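Local coordinates for protein guanine deaminase (Escherichia coli, PDB 6OHC) that catalyses the zinc-dependent hydrolytic deamination of guanine to xanthine and ammonia, a step in purine degradation, at residues Ser14-Thr19 with Glu358-Ala363; Ser293-Cys298 with Lys318-Gly323; Gln338-Ala343 with Val415-Gly420. All coordinates share one frame; numbering follows the deposited sequence.

Contact 1 of 3, residues Ser14-Thr19 with Glu358-Ala363; sequences SFIDVT and EAFYLA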
ATOM      1  N   SER B  14      12.027  16.252  18.761  1.00 39.20           N
ATOM      2  CA  SER B  14      10.715  16.863  18.468  1.00 39.77           C
ATOM      3  C   SER B  14       9.635  15.857  18.814  1.00 38.98           C
ATOM      4  O   SER B  14       9.771  14.719  18.369  1.00 40.40           O
ATOM      5  CB  SER B  14      10.622  17.328  17.008  1.00 40.01           C
ATOM      6  OG  SER B  14      11.686  18.238  16.709  1.00 41.22           O
ATOM      7  N   PHE B  15       8.622  16.256  19.557  1.00 38.21           N
ATOM      8  CA  PHE B  15       7.578  15.324  20.049  1.00 38.91           C
ATOM      9  C   PHE B  15       6.230  15.761  19.495  1.00 38.77           C
ATOM     10  O   PHE B  15       5.975  16.969  19.388  1.00 38.56           O
ATOM     11  CB  PHE B  15       7.538  15.251  21.594  1.00 38.89           C
ATOM     12  CG  PHE B  15       8.790  14.717  22.247  1.00 38.73           C
ATOM     13  CD1 PHE B  15       9.927  15.527  22.402  1.00 38.93           C
ATOM     14  CD2 PHE B  15       8.828  13.412  22.734  1.00 38.36           C
ATOM     15  CE1 PHE B  15      11.084  15.009  22.988  1.00 39.41           C
ATOM     16  CE2 PHE B  15       9.985  12.908  23.319  1.00 38.20           C
ATOM     17  CZ  PHE B  15      11.110  13.693  23.470  1.00 38.75           C
ATOM     18  N   ILE B  16       5.363  14.793  19.219  1.00 39.58           N
ATOM     19  CA  ILE B  16       3.920  15.037  18.943  1.00 40.24           C
ATOM     20  C   ILE B  16       3.114  13.986  19.694  1.00 39.70           C
ATOM     21  O   ILE B  16       3.509  12.797  19.706  1.00 39.60           O
ATOM     22  CB  ILE B  16       3.575  15.169  17.451  1.00 41.43           C
ATOM     23  CG1 ILE B  16       2.223  14.563  17.125  1.00 42.44           C
ATOM     24  CG2 ILE B  16       4.648  14.602  16.533  1.00 42.79           C
ATOM     25  CD1 ILE B  16       1.235  15.546  16.765  1.00 44.11           C
ATOM     26  N   ASP B  17       2.060  14.441  20.350  1.00 39.77           N
ATOM     27  CA  ASP B  17       1.048  13.570  21.003  1.00 39.97           C
ATOM     28  C   ASP B  17      -0.287  14.311  21.052  1.00 41.02           C
ATOM     29  O   ASP B  17      -0.330  15.527  20.772  1.00 41.80           O
ATOM     30  CB  ASP B  17       1.506  13.130  22.390  1.00 39.91           C
ATOM     31  CG  ASP B  17       1.614  14.247  23.436  1.00 40.30           C
ATOM     32  OD1 ASP B  17       1.756  15.422  23.035  1.00 40.24           O
ATOM     33  OD2 ASP B  17       1.580  13.913  24.648  1.00 39.77           O
ATOM     34  N   VAL B  18      -1.345  13.565  21.295  1.00 41.56           N
ATOM     35  CA  VAL B  18      -2.691  14.081  21.583  1.00 41.92           C
ATOM     36  C   VAL B  18      -2.880  13.940  23.105  1.00 43.10           C
ATOM     37  O   VAL B  18      -2.656  12.843  23.654  1.00 41.94           O
ATOM     38  CB  VAL B  18      -3.772  13.367  20.753  1.00 41.41           C
ATOM     39  CG1 VAL B  18      -5.150  13.974  20.988  1.00 41.74           C
ATOM     40  CG2 VAL B  18      -3.446  13.428  19.276  1.00 41.23           C
ATOM     41  N   THR B  19      -3.255  15.043  23.751  1.00 44.62           N
ATOM     42  CA  THR B  19      -3.128  15.227  25.214  1.00 46.75           C
ATOM     43  C   THR B  19      -4.401  14.774  25.895  1.00 46.95           C
ATOM     44  O   THR B  19      -4.326  14.636  27.085  1.00 47.31           O
ATOM     45  CB  THR B  19      -2.792  16.681  25.570  1.00 47.07           C
ATOM     46  OG1 THR B  19      -3.790  17.469  24.923  1.00 47.71           O
ATOM     47  CG2 THR B  19      -1.395  17.038  25.121  1.00 46.74           C
ATOM     48  N   GLU B 358      -6.590  12.816  12.591  1.00 45.75           N
ATOM     49  CA  GLU B 358      -7.460  11.676  12.889  1.00 45.79           C
ATOM     50  C   GLU B 358      -6.650  10.399  12.682  1.00 44.00           C
ATOM     51  O   GLU B 358      -6.735   9.523  13.554  1.00 43.26           O
ATOM     52  CB  GLU B 358      -8.707  11.746  12.040  1.00 46.94           C
ATOM     53  CG  GLU B 358      -9.709  10.694  12.459  1.00 49.53           C
ATOM     54  CD  GLU B 358     -11.034  10.820  11.749  1.00 50.92           C
ATOM     55  OE1 GLU B 358     -11.209  11.777  11.016  1.00 50.20           O
ATOM     56  OE2 GLU B 358     -11.882   9.970  11.956  1.00 52.88           O
ATOM     57  N   ALA B 359      -5.840  10.313  11.644  1.00 42.62           N
ATOM     58  CA  ALA B 359      -4.944   9.153  11.415  1.00 41.45           C
ATOM     59  C   ALA B 359      -4.004   8.985  12.596  1.00 40.99           C
ATOM     60  O   ALA B 359      -3.941   7.831  13.166  1.00 39.99           O
ATOM     61  CB  ALA B 359      -4.198   9.251  10.141  1.00 41.13           C
ATOM     62  N   PHE B 360      -3.375  10.084  13.016  1.00 41.62           N
ATOM     63  CA  PHE B 360      -2.388  10.062  14.127  1.00 41.61           C
ATOM     64  C   PHE B 360      -3.065   9.655  15.451  1.00 41.92           C
ATOM     65  O   PHE B 360      -2.449   8.960  16.315  1.00 41.80           O
ATOM     66  CB  PHE B 360      -1.710  11.417  14.273  1.00 42.25           C
ATOM     67  CG  PHE B 360      -0.706  11.437  15.389  1.00 42.43           C
ATOM     68  CD1 PHE B 360       0.498  10.762  15.274  1.00 41.75           C
ATOM     69  CD2 PHE B 360      -1.006  12.070  16.587  1.00 42.99           C
ATOM     70  CE1 PHE B 360       1.390  10.733  16.344  1.00 42.49           C
ATOM     71  CE2 PHE B 360      -0.102  12.048  17.647  1.00 43.09           C
ATOM     72  CZ  PHE B 360       1.098  11.392  17.517  1.00 42.09           C
ATOM     73  N   TYR B 361      -4.303  10.076  15.614  1.00 41.42           N
ATOM     74  CA  TYR B 361      -5.120   9.868  16.835  1.00 41.87           C
ATOM     75  C   TYR B 361      -5.495   8.393  16.912  1.00 41.51           C
ATOM     76  O   TYR B 361      -5.370   7.829  17.971  1.00 41.80           O
ATOM     77  CB  TYR B 361      -6.371  10.772  16.797  1.00 42.41           C
ATOM     78  CG  TYR B 361      -7.288  10.611  17.976  1.00 42.97           C
ATOM     79  CD1 TYR B 361      -6.933  11.138  19.208  1.00 43.60           C
ATOM     80  CD2 TYR B 361      -8.467   9.894  17.884  1.00 43.51           C
ATOM     81  CE1 TYR B 361      -7.755  10.996  20.316  1.00 44.39           C
ATOM     82  CE2 TYR B 361      -9.322   9.771  18.973  1.00 44.14           C
ATOM     83  CZ  TYR B 361      -8.945  10.306  20.204  1.00 45.15           C
ATOM     84  OH  TYR B 361      -9.710  10.184  21.328  1.00 46.71           O
ATOM     85  N   LEU B 362      -5.996   7.827  15.808  1.00 41.25           N
ATOM     86  CA  LEU B 362      -6.393   6.397  15.676  1.00 41.00           C
ATOM     87  C   LEU B 362      -5.208   5.480  16.009  1.00 39.82           C
ATOM     88  O   LEU B 362      -5.413   4.496  16.683  1.00 39.56           O
ATOM     89  CB  LEU B 362      -6.906   6.162  14.249  1.00 41.48           C
ATOM     90  CG  LEU B 362      -8.367   6.565  14.008  1.00 42.17           C
ATOM     91  CD1 LEU B 362      -8.713   6.536  12.531  1.00 42.10           C
ATOM     92  CD2 LEU B 362      -9.280   5.605  14.761  1.00 43.20           C
ATOM     93  N   ALA B 363      -4.008   5.808  15.550  1.00 39.26           N
ATOM     94  CA  ALA B 363      -2.777   5.001  15.727  1.00 38.30           C
ATOM     95  C   ALA B 363      -2.282   5.063  17.179  1.00 38.66           C
ATOM     96  O   ALA B 363      -1.522   4.154  17.556  1.00 39.71           O
ATOM     97  CB  ALA B 363      -1.715   5.524  14.807  1.00 38.20           C
TER
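Ile16 of strand 14-18 and Phe360 of helix 356-363 come from opposite directions, Ile16 laying CG1 over one face of the ring, 3.4 Å from Phe360 CZ. The methyl CD1 of the same branch makes a CH-pi contact with that ring, 4.3 Å from its centroid and 27° off the normal. Val18 approaches differently: its CG2 lies at the ring edge, 3.9 Å from Phe360 CD2, while CA of Asp17 faces the edge in the ring plane. Phe360 holds CG anti to the backbone N (chi1 180°), which carries the ring out to the strand, its face to Ile16 and its edge to Val18 CG2. The helix crosses the strand steeply, at -78°. The contact joins strand 14-18, paired with strands 32-35 and 73-84, to a helix of this TIM-barrel-clan amidohydrolase; Leu413 and Met417 of helix 409-418 also touch Phe360. The second methyl of Val18 serves the next helix residue, CG1 lying 3.8 Å from Tyr361 CD1 at the ring edge, with the side chains crossing nearly at right angles. The Asp17 side chain leaves the strand away from the helix, and its OD2 forms a salt bridge with Arg33.

Contact 2 of 3, residues Ser293-Cys298 with Lys318-Gly323; sequences SSIAFC and KKVKVG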
ATOM      1  N   SER B 293     -18.969  -0.948  23.582  1.00 54.90           N
ATOM      2  CA  SER B 293     -18.122  -1.983  22.933  1.00 50.88           C
ATOM      3  C   SER B 293     -17.268  -1.275  21.877  1.00 48.68           C
ATOM      4  O   SER B 293     -17.599  -0.131  21.522  1.00 49.27           O
ATOM      5  CB  SER B 293     -18.957  -3.094  22.364  1.00 49.75           C
ATOM      6  OG  SER B 293     -19.572  -3.852  23.390  1.00 49.37           O
ATOM      7  N   SER B 294     -16.182  -1.913  21.443  1.00 45.98           N
ATOM      8  CA  SER B 294     -15.117  -1.321  20.592  1.00 44.45           C
ATOM      9  C   SER B 294     -15.097  -2.040  19.243  1.00 43.60           C
ATOM     10  O   SER B 294     -15.445  -3.238  19.228  1.00 42.80           O
ATOM     11  CB  SER B 294     -13.783  -1.362  21.286  1.00 43.08           C
ATOM     12  OG  SER B 294     -13.763  -0.424  22.360  1.00 42.84           O
ATOM     13  N   ILE B 295     -14.801  -1.299  18.164  1.00 42.77           N
ATOM     14  CA  ILE B 295     -14.592  -1.840  16.797  1.00 42.06           C
ATOM     15  C   ILE B 295     -13.083  -1.780  16.502  1.00 41.88           C
ATOM     16  O   ILE B 295     -12.445  -0.757  16.833  1.00 42.79           O
ATOM     17  CB  ILE B 295     -15.385  -1.054  15.748  1.00 42.80           C
ATOM     18  CG1 ILE B 295     -16.897  -1.110  15.984  1.00 43.05           C
ATOM     19  CG2 ILE B 295     -14.975  -1.511  14.350  1.00 43.12           C
ATOM     20  CD1 ILE B 295     -17.709  -0.203  15.079  1.00 42.83           C
ATOM     21  N   ALA B 296     -12.539  -2.817  15.872  1.00 40.81           N
ATOM     22  CA  ALA B 296     -11.217  -2.801  15.229  1.00 40.33           C
ATOM     23  C   ALA B 296     -11.420  -2.660  13.732  1.00 39.45           C
ATOM     24  O   ALA B 296     -11.967  -3.566  13.131  1.00 40.18           O
ATOM     25  CB  ALA B 296     -10.457  -4.049  15.581  1.00 40.44           C
ATOM     26  N   PHE B 297     -11.072  -1.506  13.181  1.00 38.66           N
ATOM     27  CA  PHE B 297     -11.140  -1.174  11.730  1.00 37.74           C
ATOM     28  C   PHE B 297      -9.915  -1.799  11.060  1.00 37.11           C
ATOM     29  O   PHE B 297      -8.770  -1.481  11.482  1.00 37.09           O
ATOM     30  CB  PHE B 297     -11.263   0.354  11.660  1.00 37.70           C
ATOM     31  CG  PHE B 297     -11.215   1.003  10.314  1.00 37.29           C
ATOM     32  CD1 PHE B 297     -11.527   0.312   9.163  1.00 37.33           C
ATOM     33  CD2 PHE B 297     -10.956   2.365  10.232  1.00 37.58           C
ATOM     34  CE1 PHE B 297     -11.467   0.948   7.933  1.00 37.91           C
ATOM     35  CE2 PHE B 297     -10.916   3.009   8.995  1.00 37.57           C
ATOM     36  CZ  PHE B 297     -11.178   2.301   7.852  1.00 37.48           C
ATOM     37  N   CYS B 298     -10.123  -2.701  10.093  1.00 36.86           N
ATOM     38  CA  CYS B 298      -9.053  -3.497   9.451  1.00 36.86           C
ATOM     39  C   CYS B 298      -9.106  -3.289   7.948  1.00 37.50           C
ATOM     40  O   CYS B 298      -9.414  -4.209   7.179  1.00 37.94           O
ATOM     41  CB  CYS B 298      -9.189  -4.970   9.792  1.00 37.42           C
ATOM     42  SG  CYS B 298      -9.057  -5.289  11.566  1.00 38.31           S
ATOM     43  N   LYS B 318     -22.277   7.492  16.065  1.00 58.97           N
ATOM     44  CA  LYS B 318     -22.851   6.574  17.078  1.00 59.17           C
ATOM     45  C   LYS B 318     -22.004   6.591  18.359  1.00 58.83           C
ATOM     46  O   LYS B 318     -22.390   5.893  19.316  1.00 57.10           O
ATOM     47  CB  LYS B 318     -22.976   5.171  16.480  1.00 60.19           C
ATOM     48  CG  LYS B 318     -23.929   5.038  15.296  1.00 61.00           C
ATOM     49  CD  LYS B 318     -25.377   5.073  15.668  1.00 62.22           C
ATOM     50  CE  LYS B 318     -26.305   4.845  14.493  1.00 63.38           C
ATOM     51  NZ  LYS B 318     -27.741   4.963  14.889  1.00 63.78           N
ATOM     52  N   LYS B 319     -20.902   7.357  18.397  1.00 58.88           N
ATOM     53  CA  LYS B 319     -20.003   7.451  19.584  1.00 58.32           C
ATOM     54  C   LYS B 319     -19.492   6.040  19.947  1.00 56.47           C
ATOM     55  O   LYS B 319     -19.465   5.679  21.159  1.00 55.77           O
ATOM     56  CB  LYS B 319     -20.727   8.115  20.771  1.00 60.67           C
ATOM     57  CG  LYS B 319     -21.314   9.510  20.526  1.00 61.48           C
ATOM     58  N   VAL B 320     -19.094   5.254  18.943  1.00 53.49           N
ATOM     59  CA  VAL B 320     -18.465   3.915  19.131  1.00 52.77           C
ATOM     60  C   VAL B 320     -16.941   4.034  19.025  1.00 49.89           C
ATOM     61  O   VAL B 320     -16.453   4.459  17.998  1.00 48.83           O
ATOM     62  CB  VAL B 320     -19.012   2.888  18.120  1.00 53.58           C
ATOM     63  CG1 VAL B 320     -18.281   1.566  18.272  1.00 54.67           C
ATOM     64  CG2 VAL B 320     -20.517   2.705  18.288  1.00 54.23           C
ATOM     65  N   LYS B 321     -16.214   3.588  20.044  1.00 49.20           N
ATOM     66  CA  LYS B 321     -14.729   3.556  20.047  1.00 49.22           C
ATOM     67  C   LYS B 321     -14.221   2.730  18.862  1.00 47.74           C
ATOM     68  O   LYS B 321     -14.724   1.603  18.675  1.00 49.80           O
ATOM     69  CB  LYS B 321     -14.261   3.009  21.389  1.00 50.10           C
ATOM     70  CG  LYS B 321     -14.486   3.957  22.558  1.00 51.13           C
ATOM     71  CD  LYS B 321     -13.802   3.550  23.847  1.00 51.34           C
ATOM     72  CE  LYS B 321     -14.444   2.367  24.538  1.00 51.94           C
ATOM     73  NZ  LYS B 321     -15.882   2.270  24.229  1.00 53.92           N
ATOM     74  N   VAL B 322     -13.291   3.284  18.093  1.00 45.48           N
ATOM     75  CA  VAL B 322     -12.592   2.605  16.964  1.00 44.52           C
ATOM     76  C   VAL B 322     -11.073   2.662  17.163  1.00 43.50           C
ATOM     77  O   VAL B 322     -10.546   3.728  17.520  1.00 44.08           O
ATOM     78  CB  VAL B 322     -12.966   3.219  15.612  1.00 44.80           C
ATOM     79  CG1 VAL B 322     -12.241   2.527  14.463  1.00 44.22           C
ATOM     80  CG2 VAL B 322     -14.475   3.169  15.433  1.00 45.79           C
ATOM     81  N   GLY B 323     -10.404   1.527  16.971  1.00 42.02           N
ATOM     82  CA  GLY B 323      -8.943   1.399  16.838  1.00 41.24           C
ATOM     83  C   GLY B 323      -8.585   0.782  15.492  1.00 40.90           C
ATOM     84  O   GLY B 323      -9.490   0.284  14.811  1.00 41.11           O
TER
HETATM   85  O   HOH W   1     -17.861   2.205  22.283  1.00 43.82           O
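Ile295 and Val320 form the apolar centre, their side chains crossing at about a right angle with Ile295 CD1 3.7 Å from Val320 CG1. Ile295 belongs to strand 294-297 and Val320 comes just before strand 321-324; the two are neighbouring parallel strands of the TIM barrel of this amidohydrolase. Ile295 and Val322 are bridge partners on one face of the sheet, and Val322 CG1, anti to its own backbone N (chi1 180°), reaches 3.7 Å to Phe297 CB. Trp285 and Leu288 of helix 282-291 pack against Ile295 on this side, whereas Ala296, on the other face, touches His82, a probable zinc ligand. Three backbone bonds join the strands: Ile295 N donates to Lys321 O, Gly323 N returns a bond to Ile295 O, and Phe297 N binds Gly323 O at 2.9 Å. Ile295 therefore bonds through both its N-H and its carbonyl. At the polar edge, Ser294 OG packs 3.6 Å from both CB and CE of Lys321 while hydrogen-bonded to Ser370 O. The lysine chain bends at chi3 and chi4, bringing NZ back near Ser294 OG; NZ is hydrogen-bonded to Lys292 O. A water accepts from Lys321 N and, at 2.8 Å, from Lys321 NZ.

Contact 3 of 3, residues Gln338-Ala343 with Val415-Gly420; sequences QTLNEA and VMMTLG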
ATOM      1  N   GLN B 338       1.227   2.331   6.949  1.00 38.88           N
ATOM      2  CA  GLN B 338       0.598   1.703   5.735  1.00 38.04           C
ATOM      3  C   GLN B 338      -0.886   1.397   6.010  1.00 36.99           C
ATOM      4  O   GLN B 338      -1.708   1.567   5.127  1.00 37.03           O
ATOM      5  CB  GLN B 338       1.394   0.492   5.323  1.00 37.78           C
ATOM      6  CG  GLN B 338       2.778   0.901   4.866  1.00 38.88           C
ATOM      7  CD  GLN B 338       3.616  -0.282   4.431  1.00 39.62           C
ATOM      8  OE1 GLN B 338       3.662  -1.289   5.129  1.00 39.04           O
ATOM      9  NE2 GLN B 338       4.273  -0.151   3.281  1.00 39.90           N
ATOM     10  N   THR B 339      -1.218   1.002   7.234  1.00 36.43           N
ATOM     11  CA  THR B 339      -2.599   0.673   7.640  1.00 35.83           C
ATOM     12  C   THR B 339      -3.447   1.929   7.518  1.00 35.85           C
ATOM     13  O   THR B 339      -4.580   1.830   7.041  1.00 35.41           O
ATOM     14  CB  THR B 339      -2.651   0.126   9.069  1.00 35.10           C
ATOM     15  OG1 THR B 339      -1.804  -1.008   9.058  1.00 34.85           O
ATOM     16  CG2 THR B 339      -4.046  -0.231   9.502  1.00 35.05           C
ATOM     17  N   LEU B 340      -2.920   3.052   8.018  1.00 36.26           N
ATOM     18  CA  LEU B 340      -3.612   4.361   7.956  1.00 36.55           C
ATOM     19  C   LEU B 340      -3.734   4.759   6.497  1.00 37.16           C
ATOM     20  O   LEU B 340      -4.783   5.289   6.158  1.00 36.99           O
ATOM     21  CB  LEU B 340      -2.844   5.395   8.769  1.00 36.70           C
ATOM     22  CG  LEU B 340      -2.871   5.114  10.272  1.00 36.80           C
ATOM     23  CD1 LEU B 340      -1.838   5.985  11.000  1.00 36.96           C
ATOM     24  CD2 LEU B 340      -4.274   5.300  10.853  1.00 36.57           C
ATOM     25  N   ASN B 341      -2.727   4.477   5.682  1.00 37.65           N
ATOM     26  CA  ASN B 341      -2.792   4.758   4.233  1.00 39.16           C
ATOM     27  C   ASN B 341      -4.028   4.032   3.659  1.00 40.27           C
ATOM     28  O   ASN B 341      -4.729   4.656   2.795  1.00 39.73           O
ATOM     29  CB  ASN B 341      -1.501   4.399   3.485  1.00 39.05           C
ATOM     30  CG  ASN B 341      -1.514   4.882   2.038  1.00 39.84           C
ATOM     31  OD1 ASN B 341      -1.800   6.046   1.770  1.00 41.72           O
ATOM     32  ND2 ASN B 341      -1.272   4.000   1.079  1.00 39.68           N
ATOM     33  N   GLU B 342      -4.280   2.771   4.067  1.00 40.48           N
ATOM     34  CA  GLU B 342      -5.376   1.959   3.464  1.00 40.53           C
ATOM     35  C   GLU B 342      -6.710   2.509   3.972  1.00 40.05           C
ATOM     36  O   GLU B 342      -7.694   2.524   3.209  1.00 40.29           O
ATOM     37  CB  GLU B 342      -5.240   0.478   3.806  1.00 41.51           C
ATOM     38  CG  GLU B 342      -3.952  -0.142   3.296  1.00 42.37           C
ATOM     39  CD  GLU B 342      -3.846  -0.084   1.788  1.00 43.16           C
ATOM     40  OE1 GLU B 342      -4.803  -0.494   1.139  1.00 45.37           O
ATOM     41  OE2 GLU B 342      -2.810   0.361   1.294  1.00 42.69           O
ATOM     42  N   ALA B 343      -6.708   2.965   5.210  1.00 39.44           N
ATOM     43  CA  ALA B 343      -7.867   3.580   5.867  1.00 40.53           C
ATOM     44  C   ALA B 343      -8.275   4.815   5.050  1.00 40.64           C
ATOM     45  O   ALA B 343      -9.448   4.971   4.768  1.00 41.33           O
ATOM     46  CB  ALA B 343      -7.495   3.908   7.307  1.00 40.69           C
ATOM     47  N   VAL B 415       2.303  13.157   5.639  1.00 45.52           N
ATOM     48  CA  VAL B 415       3.398  12.399   4.957  1.00 45.14           C
ATOM     49  C   VAL B 415       3.968  11.337   5.945  1.00 45.33           C
ATOM     50  O   VAL B 415       4.236  10.265   5.554  1.00 42.89           O
ATOM     51  CB  VAL B 415       4.490  13.345   4.436  1.00 44.08           C
ATOM     52  CG1 VAL B 415       5.756  12.624   3.981  1.00 42.89           C
ATOM     53  CG2 VAL B 415       3.957  14.242   3.345  1.00 44.88           C
ATOM     54  N   MET B 416       4.145  11.678   7.210  1.00 48.34           N
ATOM     55  CA  MET B 416       4.891  10.817   8.157  1.00 51.46           C
ATOM     56  C   MET B 416       3.966   9.649   8.519  1.00 53.68           C
ATOM     57  O   MET B 416       4.427   8.489   8.535  1.00 53.89           O
ATOM     58  CB  MET B 416       5.323  11.545   9.427  1.00 52.05           C
ATOM     59  CG  MET B 416       6.110  10.635  10.328  1.00 56.35           C
ATOM     60  SD  MET B 416       6.608  11.361  11.919  1.00 59.87           S
ATOM     61  CE  MET B 416       4.989  11.761  12.591  1.00 58.82           C
ATOM     62  N   MET B 417       2.699   9.970   8.811  1.00 53.42           N
ATOM     63  CA  MET B 417       1.710   9.027   9.367  1.00 51.47           C
ATOM     64  C   MET B 417       1.058   8.196   8.251  1.00 53.29           C
ATOM     65  O   MET B 417       0.554   7.093   8.666  1.00 53.77           O
ATOM     66  CB  MET B 417       0.648   9.727  10.209  1.00 50.68           C
ATOM     67  CG  MET B 417       1.209  10.209  11.551  1.00 51.64           C
ATOM     68  SD  MET B 417       2.252   9.052  12.578  1.00 49.88           S
ATOM     69  CE  MET B 417       1.158   7.637  12.753  1.00 50.10           C
ATOM     70  N   THR B 418       1.020   8.605   6.959  1.00 49.82           N
ATOM     71  CA  THR B 418       0.261   7.809   5.970  1.00 49.04           C
ATOM     72  C   THR B 418       1.088   7.401   4.750  1.00 49.59           C
ATOM     73  O   THR B 418       0.626   6.473   4.108  1.00 51.71           O
ATOM     74  CB  THR B 418      -1.050   8.510   5.592  1.00 49.20           C
ATOM     75  OG1 THR B 418      -0.772   9.617   4.740  1.00 48.27           O
ATOM     76  CG2 THR B 418      -1.891   8.869   6.802  1.00 48.30           C
ATOM     77  N   LEU B 419       2.274   7.963   4.461  1.00 49.33           N
ATOM     78  CA  LEU B 419       3.109   7.492   3.295  1.00 48.18           C
ATOM     79  C   LEU B 419       4.500   6.949   3.711  1.00 46.70           C
ATOM     80  O   LEU B 419       5.290   6.658   2.857  1.00 45.15           O
ATOM     81  CB  LEU B 419       3.251   8.676   2.355  1.00 50.23           C
ATOM     82  CG  LEU B 419       1.947   9.425   2.074  1.00 49.85           C
ATOM     83  CD1 LEU B 419       2.233  10.681   1.305  1.00 48.67           C
ATOM     84  CD2 LEU B 419       0.967   8.542   1.313  1.00 51.00           C
ATOM     85  N   GLY B 420       4.740   6.739   5.011  1.00 44.69           N
ATOM     86  CA  GLY B 420       5.936   6.050   5.521  1.00 43.94           C
ATOM     87  C   GLY B 420       5.741   4.536   5.539  1.00 42.19           C
ATOM     88  O   GLY B 420       4.609   4.013   5.274  1.00 40.97           O
TER
HETATM   89  O   HOH W   2      -2.103   8.758   2.349  1.00 49.35           O
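Leu340 and Met417 lie side by side and point the same way, with Leu340 CD1 3.8 Å from Met417 CE. The same leucine methyl comes within 3.5 Å of Met417 O, and Leu340 CB faces Thr418 CG2 at 4.1 Å. Packing is tightest one residue further along each segment, where Asn341 CB lies 3.0 Å from Thr418 O. Bends at chi2 and chi3 fold the methionine chain, placing its terminal methyl beside the leucine. Ala363 of helix 356-363 touches both Leu340 and Met417, extending the apolar cluster. The contact brings two helices of the amidohydrolase domain together where helix 409-418 runs out: Leu419 is the first residue to leave the helical conformation, and the chain beyond it continues along helix 336-348. Gln338 CG accordingly packs on Gly420 O at 3.6 Å, while its amide oxygen bonds to Thr333. The looser side lies at the partly exposed ends of Asn341 and Leu419. Asn341 holds CG anti to its backbone N (chi1 -172°), which sets OD1 3.8 Å from Leu419 CD2. OD1 and Thr418 O are both acceptors and cannot bond each other; a water instead donates to Asn341 OD1 at 2.8 Å and to Thr418 OG1 at 2.9 Å. That hydroxyl is also hydrogen-bonded to Phe414 O, within its own helix. Tyr304 of the second subunit packs on both Asn341 and Leu419.

How the contacts relate
From the N terminus, strand 14-18 meets helix 356-363 more than 300 residues later, so contact 1 closes a long loop holding much of the barrel. Contact 2 is nested within it, joining strands 294-297 and 321-324 across a short, largely helical connection. Contact 3 opens soon after contact 2 has closed, with helix 336-348, and closes only at the end of helix 409-418; its segments alternate with those of contact 1, and the two loops cross. Residues 358-363 touch both other contacts: Leu362 packs on Val322 O, and Ala359 O on Leu340 CD2. Phe297 and Ala343 join contacts 2 and 3. Strand 14-18, two barrel strands and helices 336-348, 356-363 and 409-418 are thereby tied together.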